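Local coordinates for protein mosquitocidal toxin (Bacillus sphaericus, PDB 2CB4) that probably transfers ADP-ribose from NAD+ to target proteins through this catalytic domain, as part of a bacterial toxin that kills mosquitoes, at residues 138-143 with 270-275; 151-156 with 194-199. The protein carries 1 engineered substitution. One frame throughout, in Å; residues are numbered along the deposited sequence.

Interaction 1: residues 138-143 with 270-275; sequences ITPWTP and NLLNNN
Ile-138 and Leu-271 meet through a single backbone bridge, their CA atoms 4.3 Å apart, an example of two distant pieces of chain joined by very few polar bonds. The direct bond runs from Thr-139 N to Asn-270 O (3.0 Å), with the donor nearly in line with the carbonyl. The same oxygen also takes a CA-H···O contact from Ile-138 CA at 3.1 Å and lies close to Ile-138 CB, so this one oxygen receives both backbone contacts. Beyond it the chain kinks in an inverse gamma turn centred on Leu-272, closed by a weak bond from Asn-273 N to Leu-271 O.

The side chains add thin apolar packing. Ile-138 CG2 lies 4.1 Å from Leu-271 CD2, methyl against methyl. Leu-272 has CG anti to its backbone N (chi1 -155°), and its CD2 meets Pro-140 CD at 4.2 Å, the two side chains crossing at about a right angle. The hydroxyl of Thr-139 is bonded to Asn-268 OD1, which also accepts Asn-270 N and thereby ties together the two residues of the direct bond.

Short strand 137-138 is thus flanked by 270-272: Leu-272 has a backbone bond to Glu-137, while Ile-138 pairs with Arg-130 of strand 123-131. Pro-140 packs on Leu-79 of strand 78-82, and Thr-142 pairs with Glu-265 in a separate two-stranded sheet.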
# COMPACT_ATOMS: atom_id res chain seq x y z
N ILE A 138 -52.21 12.36 -11.91
CA ILE A 138 -51.90 13.78 -11.81
C ILE A 138 -50.43 13.92 -11.34
O ILE A 138 -49.79 12.93 -10.97
CB ILE A 138 -52.89 14.55 -10.88
CG1 ILE A 138 -52.90 13.94 -9.48
CG2 ILE A 138 -54.29 14.56 -11.50
CD1 ILE A 138 -53.72 14.75 -8.49
N THR A 139 -49.89 15.13 -11.39
CA THR A 139 -48.50 15.38 -11.03
C THR A 139 -48.10 14.83 -9.66
O THR A 139 -48.73 15.15 -8.65
CB THR A 139 -48.19 16.88 -11.13
OG1 THR A 139 -48.74 17.37 -12.35
CG2 THR A 139 -46.67 17.13 -11.12
N PRO A 140 -47.03 14.02 -9.60
CA PRO A 140 -46.59 13.49 -8.31
C PRO A 140 -45.66 14.52 -7.67
O PRO A 140 -45.37 15.57 -8.25
CB PRO A 140 -45.78 12.24 -8.71
CG PRO A 140 -45.21 12.58 -10.04
CD PRO A 140 -46.21 13.50 -10.72
N TRP A 141 -45.19 14.21 -6.47
CA TRP A 141 -44.19 15.02 -5.80
C TRP A 141 -43.01 14.94 -6.83
O TRP A 141 -42.67 13.85 -7.34
CB TRP A 141 -43.79 14.35 -4.48
CG TRP A 141 -42.70 15.09 -3.74
CD1 TRP A 141 -42.86 15.99 -2.72
CD2 TRP A 141 -41.27 14.98 -3.96
NE1 TRP A 141 -41.62 16.45 -2.30
CE2 TRP A 141 -40.63 15.84 -3.03
CE3 TRP A 141 -40.46 14.19 -4.82
CZ2 TRP A 141 -39.24 15.97 -2.96
CZ3 TRP A 141 -39.07 14.32 -4.75
CH2 TRP A 141 -38.48 15.23 -3.84
N THR A 142 -42.46 16.09 -7.20
CA THR A 142 -41.41 16.19 -8.21
C THR A 142 -40.22 17.00 -7.66
O THR A 142 -40.42 17.98 -6.94
CB THR A 142 -42.00 16.92 -9.43
OG1 THR A 142 -43.13 16.19 -9.91
CG2 THR A 142 -40.98 17.10 -10.56
N PRO A 143 -38.99 16.59 -8.00
CA PRO A 143 -37.81 17.32 -7.52
C PRO A 143 -37.74 18.72 -8.14
O PRO A 143 -38.15 18.93 -9.27
CB PRO A 143 -36.63 16.45 -8.01
CG PRO A 143 -37.18 15.16 -8.39
CD PRO A 143 -38.63 15.32 -8.67
N ASN A 270 -52.40 18.95 -11.94
CA ASN A 270 -52.75 18.81 -13.33
C ASN A 270 -52.61 17.37 -13.79
O ASN A 270 -51.87 16.57 -13.19
CB ASN A 270 -51.88 19.72 -14.19
CG ASN A 270 -52.04 21.17 -13.82
OD1 ASN A 270 -52.99 21.55 -13.12
ND2 ASN A 270 -51.09 21.98 -14.23
N LEU A 271 -53.32 17.05 -14.86
CA LEU A 271 -53.26 15.72 -15.41
C LEU A 271 -51.88 15.51 -16.02
O LEU A 271 -51.33 16.38 -16.72
CB LEU A 271 -54.35 15.51 -16.45
CG LEU A 271 -55.82 15.46 -15.98
CD1 LEU A 271 -56.70 15.51 -17.24
CD2 LEU A 271 -56.13 14.20 -15.17
N LEU A 272 -51.34 14.33 -15.76
CA LEU A 272 -50.05 13.97 -16.27
C LEU A 272 -50.30 13.31 -17.60
O LEU A 272 -50.04 12.13 -17.78
CB LEU A 272 -49.38 12.99 -15.31
CG LEU A 272 -47.87 12.99 -15.36
CD1 LEU A 272 -47.29 14.38 -15.04
CD2 LEU A 272 -47.38 11.92 -14.42
N ASN A 273 -50.84 14.08 -18.54
CA ASN A 273 -51.19 13.54 -19.84
C ASN A 273 -50.45 14.16 -21.03
O ASN A 273 -50.85 13.97 -22.19
CB ASN A 273 -52.72 13.63 -20.06
CG ASN A 273 -53.24 15.08 -20.12
OD1 ASN A 273 -52.47 16.06 -20.17
ND2 ASN A 273 -54.56 15.22 -20.09
N ASN A 274 -49.38 14.89 -20.75
CA ASN A 274 -48.56 15.53 -21.78
C ASN A 274 -47.14 14.91 -21.80
O ASN A 274 -46.86 13.93 -21.09
CB ASN A 274 -48.47 17.04 -21.52
CG ASN A 274 -48.35 17.38 -20.05
OD1 ASN A 274 -47.84 16.57 -19.23
ND2 ASN A 274 -48.87 18.52 -19.68
N ASN A 275 -46.24 15.55 -22.57
CA ASN A 275 -44.85 15.10 -22.74
C ASN A 275 -43.86 15.66 -21.70
O ASN A 275 -42.67 15.32 -21.68
CB ASN A 275 -44.39 15.37 -24.19
CG ASN A 275 -45.07 14.43 -25.20
OD1 ASN A 275 -45.30 14.77 -26.37
ND2 ASN A 275 -45.49 13.27 -24.72

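Interaction 2: residues 151-156 with 194-199; sequences IYRYEI and STYEYH
In the mixed beta-sheet of this ADP-ribosyltransferase domain, residues 151-156 and 194-199 form an antiparallel pair of neighbouring strands, with Arg-153 facing Tyr-196 and Tyr-154 facing Thr-195. Ile-151 with Tyr-198 and Arg-153 with Tyr-196 are hydrogen-bonded pairs, each joined by two backbone bonds; Tyr-198 N to Ile-151 O measures 2.9 Å. Tyr-152 with Glu-197 and Tyr-154 with Thr-195 are non-hydrogen-bonded pairs.

On the face of Tyr-152 and Tyr-154, Thr-195 lies over the Tyr-154 ring. Its CB makes a CH-pi contact 3.7 Å from the ring centroid. With OG1 anti to the backbone N (chi1 -165°), the hydroxyl stands above the centre of the same ring and gives a weak bond to Arg-153 O. Next along, Tyr-152 and Glu-197 run side by side, CE1 of the ring 3.5 Å from CG of the glutamate. Asn-241 joins their ends, its backbone O bonded to Tyr-152 OH and its ND2 to Glu-197 OE2. Glu-197 OE2 also accepts His-199 NE2 at 2.7 Å, whereas OE1 is held by Trp-207 NE1.

The other face carries Arg-153, whose chain bends at chi3 (83°) and whose guanidinium runs alongside the Tyr-196 ring, the two planes 20° apart. Tyr-196 CE2 sits over the guanidinium face, 3.5 Å from Arg-153 NH2. A water links NH2, through a weak bond, to Tyr-196 OH, which is also bonded to Ser-222 O. Glu-155 OE2 forms salt bridges with Arg-77 and Arg-193, while Ser-194 OG donates to Glu-155 OE1 at 2.7 Å, arriving from above the carboxylate plane.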
# COMPACT_ATOMS: atom_id res chain seq x y z
N ILE A 151 -33.07 13.15 -16.02
CA ILE A 151 -33.55 12.53 -14.80
C ILE A 151 -34.51 11.40 -15.18
O ILE A 151 -35.16 11.43 -16.25
CB ILE A 151 -34.20 13.58 -13.83
CG1 ILE A 151 -34.36 12.97 -12.43
CG2 ILE A 151 -35.53 14.12 -14.39
CD1 ILE A 151 -34.66 13.97 -11.36
N TYR A 152 -34.58 10.40 -14.32
CA TYR A 152 -35.45 9.25 -14.54
C TYR A 152 -36.53 9.18 -13.46
O TYR A 152 -36.30 9.52 -12.30
CB TYR A 152 -34.61 7.95 -14.49
CG TYR A 152 -33.56 7.90 -15.60
CD1 TYR A 152 -33.86 7.31 -16.84
CD2 TYR A 152 -32.30 8.50 -15.43
CE1 TYR A 152 -32.94 7.32 -17.87
CE2 TYR A 152 -31.37 8.52 -16.48
CZ TYR A 152 -31.70 7.92 -17.69
OH TYR A 152 -30.80 7.88 -18.74
N ARG A 153 -37.72 8.72 -13.84
CA ARG A 153 -38.80 8.51 -12.90
C ARG A 153 -39.14 7.03 -12.99
O ARG A 153 -39.78 6.58 -13.93
CB ARG A 153 -40.03 9.35 -13.26
CG ARG A 153 -41.03 9.51 -12.07
CD ARG A 153 -42.32 10.13 -12.59
NE ARG A 153 -43.14 9.07 -13.13
CZ ARG A 153 -44.44 9.15 -13.29
NH1 ARG A 153 -45.09 10.25 -12.98
NH2 ARG A 153 -45.09 8.10 -13.78
N TYR A 154 -38.65 6.26 -12.02
CA TYR A 154 -38.86 4.83 -11.98
C TYR A 154 -40.21 4.48 -11.37
O TYR A 154 -40.64 5.12 -10.39
CB TYR A 154 -37.72 4.13 -11.20
CG TYR A 154 -36.38 4.18 -11.93
CD1 TYR A 154 -36.02 3.16 -12.81
CD2 TYR A 154 -35.49 5.28 -11.76
CE1 TYR A 154 -34.82 3.20 -13.51
CE2 TYR A 154 -34.26 5.32 -12.47
CZ TYR A 154 -33.96 4.28 -13.34
OH TYR A 154 -32.80 4.29 -14.04
N GLU A 155 -40.83 3.44 -11.95
CA GLU A 155 -42.12 2.90 -11.52
C GLU A 155 -41.87 1.58 -10.80
O GLU A 155 -41.27 0.65 -11.34
CB GLU A 155 -43.04 2.67 -12.73
CG GLU A 155 -44.38 2.05 -12.38
CD GLU A 155 -45.10 1.54 -13.61
OE1 GLU A 155 -44.44 0.90 -14.47
OE2 GLU A 155 -46.30 1.83 -13.76
N ILE A 156 -42.34 1.52 -9.56
CA ILE A 156 -42.11 0.37 -8.69
C ILE A 156 -43.40 -0.25 -8.10
O ILE A 156 -44.35 0.47 -7.77
CB ILE A 156 -41.22 0.88 -7.49
CG1 ILE A 156 -39.91 1.49 -8.02
CG2 ILE A 156 -41.00 -0.20 -6.42
CD1 ILE A 156 -39.35 2.58 -7.17
N SER A 194 -40.67 -0.10 -14.90
CA SER A 194 -40.29 0.73 -16.02
C SER A 194 -39.70 2.04 -15.52
O SER A 194 -39.62 2.29 -14.32
CB SER A 194 -41.56 1.05 -16.84
OG SER A 194 -42.50 1.86 -16.09
N THR A 195 -39.33 2.89 -16.46
CA THR A 195 -38.86 4.22 -16.11
C THR A 195 -39.06 5.17 -17.28
O THR A 195 -39.03 4.76 -18.44
CB THR A 195 -37.38 4.25 -15.58
OG1 THR A 195 -37.14 5.52 -14.95
CG2 THR A 195 -36.36 4.06 -16.72
N TYR A 196 -39.28 6.43 -16.97
CA TYR A 196 -39.39 7.47 -17.98
C TYR A 196 -38.04 8.16 -17.96
O TYR A 196 -37.55 8.54 -16.90
CB TYR A 196 -40.37 8.56 -17.56
CG TYR A 196 -41.80 8.20 -17.68
CD1 TYR A 196 -42.20 7.11 -18.44
CD2 TYR A 196 -42.76 8.93 -17.02
CE1 TYR A 196 -43.54 6.77 -18.54
CE2 TYR A 196 -44.10 8.62 -17.13
CZ TYR A 196 -44.49 7.53 -17.89
OH TYR A 196 -45.82 7.22 -17.97
N GLU A 197 -37.46 8.37 -19.14
CA GLU A 197 -36.22 9.11 -19.25
C GLU A 197 -36.60 10.53 -19.70
O GLU A 197 -37.14 10.72 -20.79
CB GLU A 197 -35.29 8.48 -20.29
CG GLU A 197 -34.04 9.28 -20.53
CD GLU A 197 -33.04 8.54 -21.39
OE1 GLU A 197 -33.23 7.34 -21.67
OE2 GLU A 197 -32.06 9.18 -21.79
N TYR A 198 -36.31 11.52 -18.87
CA TYR A 198 -36.61 12.94 -19.21
C TYR A 198 -35.32 13.67 -19.52
O TYR A 198 -34.31 13.47 -18.83
CB TYR A 198 -37.19 13.67 -17.99
CG TYR A 198 -38.57 13.24 -17.57
CD1 TYR A 198 -39.70 13.84 -18.12
CD2 TYR A 198 -38.76 12.28 -16.56
CE1 TYR A 198 -41.00 13.46 -17.73
CE2 TYR A 198 -40.06 11.91 -16.15
CZ TYR A 198 -41.17 12.51 -16.73
OH TYR A 198 -42.46 12.17 -16.34
N HIS A 199 -35.37 14.55 -20.52
CA HIS A 199 -34.24 15.44 -20.88
C HIS A 199 -34.88 16.81 -20.85
O HIS A 199 -35.87 17.06 -21.56
CB HIS A 199 -33.71 15.17 -22.30
CG HIS A 199 -33.01 13.85 -22.45
ND1 HIS A 199 -32.31 13.50 -23.59
CD2 HIS A 199 -32.93 12.79 -21.62
CE1 HIS A 199 -31.82 12.28 -23.44
NE2 HIS A 199 -32.17 11.83 -22.25
O HOH W 1 -47.07 7.66 -15.61
O HOH W 2 -44.00 13.10 -13.74

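The centres of the two interactions lie about 13 Å apart, on the same side of the chain's centre. Along the sequence the order is 138-143, 151-156, 194-199 and 270-275, so interaction 2 falls wholly between the two halves of interaction 1. Strand 142-143 is followed in the chain by strand 150-156, and both contacts border strand 78-82 of the mixed sheet. They touch chiefly round Arg-153, whose NH1 is 3.2 Å from Leu-272 CD2 and also packs against Pro-140 CG; Pro-143 also packs on Ile-151. The late segment 270-275 thus packs beside the Arg-153 face of the sheet, joining a loop near the end of this catalytic fragment to strands within the Scabin-like family region.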